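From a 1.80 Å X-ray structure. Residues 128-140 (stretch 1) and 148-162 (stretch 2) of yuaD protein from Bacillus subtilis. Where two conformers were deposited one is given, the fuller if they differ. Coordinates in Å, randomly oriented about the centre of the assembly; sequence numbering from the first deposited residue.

Stretch 1, residues 128-140: ENDPCIQPGEVIQ
Stretch 2 148-162: KLASAFVRHALGIRG

Two helices can approach closely where one of them offers glycine, and this pair illustrates the principle. The helix through Pro135-Gln140, which runs on beyond the stretch, and the helix that begins at Leu149 have N-to-C directions 130° apart, with axes 7.4 Å apart at closest approach. At the centre lies Phe153 (chi1 171°, chi2 75°), whose CA-to-CB bond points toward the first stretch. Ile139 (m, t) brings CD1 to 3.5 Å from Phe153 CD1, while Pro135 CB and Pro131 CB lie 3.8 and 3.9 Å from Phe153 CE2; Cys132 O meets the ring edge, 3.6 Å from the same CE2.

Beside this cluster the backbones touch: Gly136 CA and Ala150 CA are 3.8 Å apart. A CB on Gly136 would fall 2.7 Å from Ala150 O, a clash, so the close packing depends on its absence. The proximity also permits a CA-H...O contact, Ala150 CA to Gly136 O at 3.6 Å. Farther out, Ile133 (t, p) reaches across with CD1, 3.7 Å from Ala150 CB and 3.9 Å from Val154 CG2.

At one polar margin, Gln140 (chi 176°, 72°, 83°) serves the start of the second helix, which follows Lys148 (phi/psi 42/45). Leu149 N donates to Gln140 OE1 at 3.0 Å, and water 4 extends the link, donating to Gln140 OE1 (2.6 Å) and accepting from Ala150 N (3.1 Å).

At the other margin, extended residues 128-131 run beside the segment following the type II turn Ala157-Ile160. Asn129 N donates to Gly162 O at 2.9 Å and 163°; water 3 donates to both Asn129 O (2.7 Å) and Gly162 O (2.8 Å). Arg161 (chi -167°, -123°, 179°, -71°) lays its guanidinium beneath Asn129 ND2, which sits over one face, 3.2 Å from Arg161 CZ. Both groups are donors, so this is packing without a hydrogen bond.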

# COMPACT_ATOMS: atom_id res chain seq x y z
N GLU A 128 -9.00 -2.99 1.67
CA GLU A 128 -10.02 -4.02 1.82
C GLU A 128 -9.63 -5.39 1.30
O GLU A 128 -8.99 -5.52 0.26
CB GLU A 128 -11.30 -3.60 1.11
CG GLU A 128 -11.90 -2.29 1.55
CD GLU A 128 -13.25 -2.05 0.90
OE1 GLU A 128 -13.78 -0.92 1.03
OE2 GLU A 128 -13.78 -2.98 0.26
N ASN A 129 -10.07 -6.41 2.02
CA ASN A 129 -9.83 -7.78 1.61
C ASN A 129 -11.13 -8.19 0.92
O ASN A 129 -12.16 -8.35 1.57
CB ASN A 129 -9.55 -8.65 2.83
CG ASN A 129 -9.15 -10.06 2.46
OD1 ASN A 129 -8.77 -10.33 1.32
ND2 ASN A 129 -9.23 -10.97 3.43
N ASP A 130 -11.08 -8.33 -0.40
CA ASP A 130 -12.25 -8.70 -1.18
C ASP A 130 -12.66 -10.14 -0.91
O ASP A 130 -11.83 -11.05 -0.99
CB ASP A 130 -11.96 -8.50 -2.67
CG ASP A 130 -13.20 -8.65 -3.53
OD1 ASP A 130 -14.18 -7.91 -3.30
OD2 ASP A 130 -13.19 -9.50 -4.45
N PRO A 131 -13.94 -10.38 -0.58
CA PRO A 131 -14.42 -11.73 -0.29
C PRO A 131 -14.50 -12.66 -1.51
O PRO A 131 -15.02 -12.29 -2.56
CB PRO A 131 -15.79 -11.49 0.34
CG PRO A 131 -16.25 -10.22 -0.31
CD PRO A 131 -15.00 -9.38 -0.34
N CYS A 132 -13.96 -13.86 -1.34
CA CYS A 132 -13.95 -14.87 -2.39
C CYS A 132 -14.79 -16.06 -1.93
O CYS A 132 -15.19 -16.15 -0.77
CB CYS A 132 -12.52 -15.32 -2.69
SG CYS A 132 -11.47 -14.00 -3.36
N ILE A 133 -15.05 -16.99 -2.84
CA ILE A 133 -15.87 -18.16 -2.52
C ILE A 133 -15.34 -19.18 -1.50
O ILE A 133 -16.12 -19.77 -0.76
CB ILE A 133 -16.25 -18.91 -3.82
CG1 ILE A 133 -17.50 -19.75 -3.60
CG2 ILE A 133 -15.10 -19.78 -4.28
CD1 ILE A 133 -18.78 -18.93 -3.48
N GLN A 134 -14.02 -19.38 -1.47
CA GLN A 134 -13.42 -20.35 -0.56
C GLN A 134 -13.90 -20.27 0.89
O GLN A 134 -14.41 -21.26 1.43
CB GLN A 134 -11.89 -20.25 -0.61
CG GLN A 134 -11.30 -20.52 -1.99
CD GLN A 134 -11.66 -21.90 -2.52
OE1 GLN A 134 -12.83 -22.24 -2.67
NE2 GLN A 134 -10.64 -22.70 -2.82
N PRO A 135 -13.73 -19.12 1.55
CA PRO A 135 -14.18 -19.01 2.95
C PRO A 135 -15.68 -19.30 3.05
O PRO A 135 -16.15 -19.83 4.05
CB PRO A 135 -13.84 -17.57 3.32
CG PRO A 135 -12.64 -17.28 2.47
CD PRO A 135 -13.05 -17.87 1.14
N GLY A 136 -16.42 -18.93 2.01
CA GLY A 136 -17.85 -19.16 2.00
C GLY A 136 -18.15 -20.65 2.05
O GLY A 136 -19.09 -21.09 2.72
N GLU A 137 -17.35 -21.43 1.33
CA GLU A 137 -17.53 -22.88 1.29
C GLU A 137 -17.16 -23.49 2.64
O GLU A 137 -17.69 -24.52 3.03
CB GLU A 137 -16.69 -23.46 0.16
CG GLU A 137 -17.05 -22.84 -1.18
CD GLU A 137 -16.27 -23.42 -2.34
OE1 GLU A 137 -15.02 -23.35 -2.31
OE2 GLU A 137 -16.90 -23.94 -3.27
N VAL A 138 -16.24 -22.83 3.35
CA VAL A 138 -15.83 -23.29 4.67
C VAL A 138 -16.99 -23.05 5.63
O VAL A 138 -17.36 -23.93 6.41
CB VAL A 138 -14.59 -22.51 5.18
CG1 VAL A 138 -14.30 -22.86 6.64
CG2 VAL A 138 -13.38 -22.83 4.31
N ILE A 139 -17.57 -21.86 5.56
CA ILE A 139 -18.70 -21.53 6.42
C ILE A 139 -19.84 -22.50 6.15
O ILE A 139 -20.54 -22.95 7.07
CB ILE A 139 -19.18 -20.08 6.18
CG1 ILE A 139 -18.08 -19.10 6.61
CG2 ILE A 139 -20.46 -19.82 6.96
CD1 ILE A 139 -18.33 -17.65 6.21
N GLN A 140 -20.02 -22.85 4.88
CA GLN A 140 -21.07 -23.78 4.49
C GLN A 140 -20.90 -25.12 5.20
O GLN A 140 -21.88 -25.71 5.66
CB GLN A 140 -21.06 -23.99 2.97
CG GLN A 140 -22.08 -25.03 2.50
CD GLN A 140 -23.50 -24.53 2.59
OE1 GLN A 140 -23.98 -23.84 1.69
NE2 GLN A 140 -24.19 -24.87 3.67
N LYS A 148 -27.11 -22.57 -0.00
CA LYS A 148 -26.34 -21.52 -0.67
C LYS A 148 -25.61 -20.51 0.21
O LYS A 148 -25.64 -19.31 -0.05
CB LYS A 148 -27.27 -20.76 -1.63
CG LYS A 148 -28.01 -21.67 -2.60
CD LYS A 148 -28.89 -20.86 -3.54
CE LYS A 148 -29.62 -21.77 -4.52
NZ LYS A 148 -30.53 -22.73 -3.84
N LEU A 149 -24.93 -21.00 1.25
CA LEU A 149 -24.22 -20.08 2.13
C LEU A 149 -22.93 -19.54 1.51
O LEU A 149 -22.53 -18.42 1.81
CB LEU A 149 -23.90 -20.75 3.47
CG LEU A 149 -25.09 -21.02 4.40
CD1 LEU A 149 -24.58 -21.46 5.77
CD2 LEU A 149 -25.94 -19.76 4.54
N ALA A 150 -22.29 -20.31 0.63
CA ALA A 150 -21.06 -19.85 0.01
C ALA A 150 -21.29 -18.57 -0.78
O ALA A 150 -20.56 -17.59 -0.63
CB ALA A 150 -20.49 -20.93 -0.91
N SER A 151 -22.31 -18.57 -1.64
CA SER A 151 -22.61 -17.39 -2.43
C SER A 151 -23.15 -16.30 -1.52
O SER A 151 -22.95 -15.11 -1.77
CB SER A 151 -23.62 -17.73 -3.53
OG SER A 151 -24.83 -18.23 -2.99
N ALA A 152 -23.81 -16.71 -0.44
CA ALA A 152 -24.36 -15.76 0.51
C ALA A 152 -23.24 -14.97 1.18
O ALA A 152 -23.37 -13.78 1.45
CB ALA A 152 -25.20 -16.48 1.56
N PHE A 153 -22.13 -15.65 1.46
CA PHE A 153 -20.98 -15.00 2.09
C PHE A 153 -20.41 -13.94 1.16
O PHE A 153 -20.21 -12.79 1.56
CB PHE A 153 -19.90 -16.03 2.41
CG PHE A 153 -18.60 -15.42 2.86
CD1 PHE A 153 -18.47 -14.88 4.13
CD2 PHE A 153 -17.52 -15.36 1.98
CE1 PHE A 153 -17.27 -14.29 4.54
CE2 PHE A 153 -16.31 -14.78 2.38
CZ PHE A 153 -16.19 -14.24 3.65
N VAL A 154 -20.15 -14.32 -0.09
CA VAL A 154 -19.59 -13.40 -1.07
C VAL A 154 -20.43 -12.14 -1.20
O VAL A 154 -19.91 -11.03 -1.35
CB VAL A 154 -19.47 -14.06 -2.46
CG1 VAL A 154 -18.96 -13.05 -3.48
CG2 VAL A 154 -18.52 -15.24 -2.38
N ARG A 155 -21.74 -12.31 -1.12
CA ARG A 155 -22.68 -11.20 -1.23
C ARG A 155 -22.73 -10.32 0.02
O ARG A 155 -22.58 -9.10 -0.05
CB ARG A 155 -24.08 -11.74 -1.53
CG ARG A 155 -25.16 -10.68 -1.66
CD ARG A 155 -26.53 -11.33 -1.76
NE ARG A 155 -27.59 -10.35 -1.99
CZ ARG A 155 -28.89 -10.65 -2.01
NH1 ARG A 155 -29.29 -11.90 -1.82
NH2 ARG A 155 -29.79 -9.70 -2.24
N HIS A 156 -22.95 -10.94 1.17
CA HIS A 156 -23.07 -10.19 2.41
C HIS A 156 -21.78 -9.76 3.11
O HIS A 156 -21.82 -8.89 3.97
CB HIS A 156 -23.95 -10.97 3.40
CG HIS A 156 -25.38 -11.08 2.97
ND1 HIS A 156 -25.98 -12.29 2.68
CD2 HIS A 156 -26.33 -10.14 2.77
CE1 HIS A 156 -27.23 -12.09 2.33
NE2 HIS A 156 -27.47 -10.79 2.37
N ALA A 157 -20.65 -10.34 2.73
CA ALA A 157 -19.38 -9.99 3.35
C ALA A 157 -18.72 -8.77 2.70
O ALA A 157 -17.82 -8.16 3.28
CB ALA A 157 -18.43 -11.19 3.31
N LEU A 158 -19.15 -8.44 1.49
CA LEU A 158 -18.59 -7.29 0.78
C LEU A 158 -18.70 -6.03 1.63
O LEU A 158 -19.78 -5.67 2.09
CB LEU A 158 -19.31 -7.08 -0.55
CG LEU A 158 -18.76 -5.94 -1.41
CD1 LEU A 158 -17.32 -6.23 -1.79
CD2 LEU A 158 -19.61 -5.77 -2.65
N GLY A 159 -17.56 -5.36 1.83
CA GLY A 159 -17.55 -4.14 2.62
C GLY A 159 -17.37 -4.33 4.11
O GLY A 159 -17.24 -3.35 4.85
N ILE A 160 -17.38 -5.58 4.57
CA ILE A 160 -17.21 -5.88 5.99
C ILE A 160 -16.41 -7.16 6.19
O ILE A 160 -16.58 -7.86 7.18
CB ILE A 160 -18.58 -6.05 6.72
CG1 ILE A 160 -19.42 -7.13 6.03
CG2 ILE A 160 -19.32 -4.73 6.75
CD1 ILE A 160 -20.78 -7.37 6.69
N ARG A 161 -15.51 -7.45 5.26
CA ARG A 161 -14.72 -8.67 5.37
C ARG A 161 -13.31 -8.42 5.91
O ARG A 161 -12.49 -9.34 5.96
CB ARG A 161 -14.66 -9.38 4.01
CG ARG A 161 -14.13 -10.81 4.08
CD ARG A 161 -12.94 -10.97 3.17
NE ARG A 161 -12.35 -12.31 3.20
CZ ARG A 161 -11.67 -12.83 4.22
NH1 ARG A 161 -11.48 -12.13 5.34
NH2 ARG A 161 -11.16 -14.04 4.11
N GLY A 162 -13.02 -7.19 6.31
CA GLY A 162 -11.71 -6.89 6.86
C GLY A 162 -10.70 -6.31 5.88
O GLY A 162 -11.03 -5.98 4.74
O HOH W 1 -15.07 -5.78 1.39
O HOH W 2 -9.57 -9.65 6.11
O HOH W 3 -13.32 -6.53 3.14
O HOH W 4 -22.81 -23.10 -0.51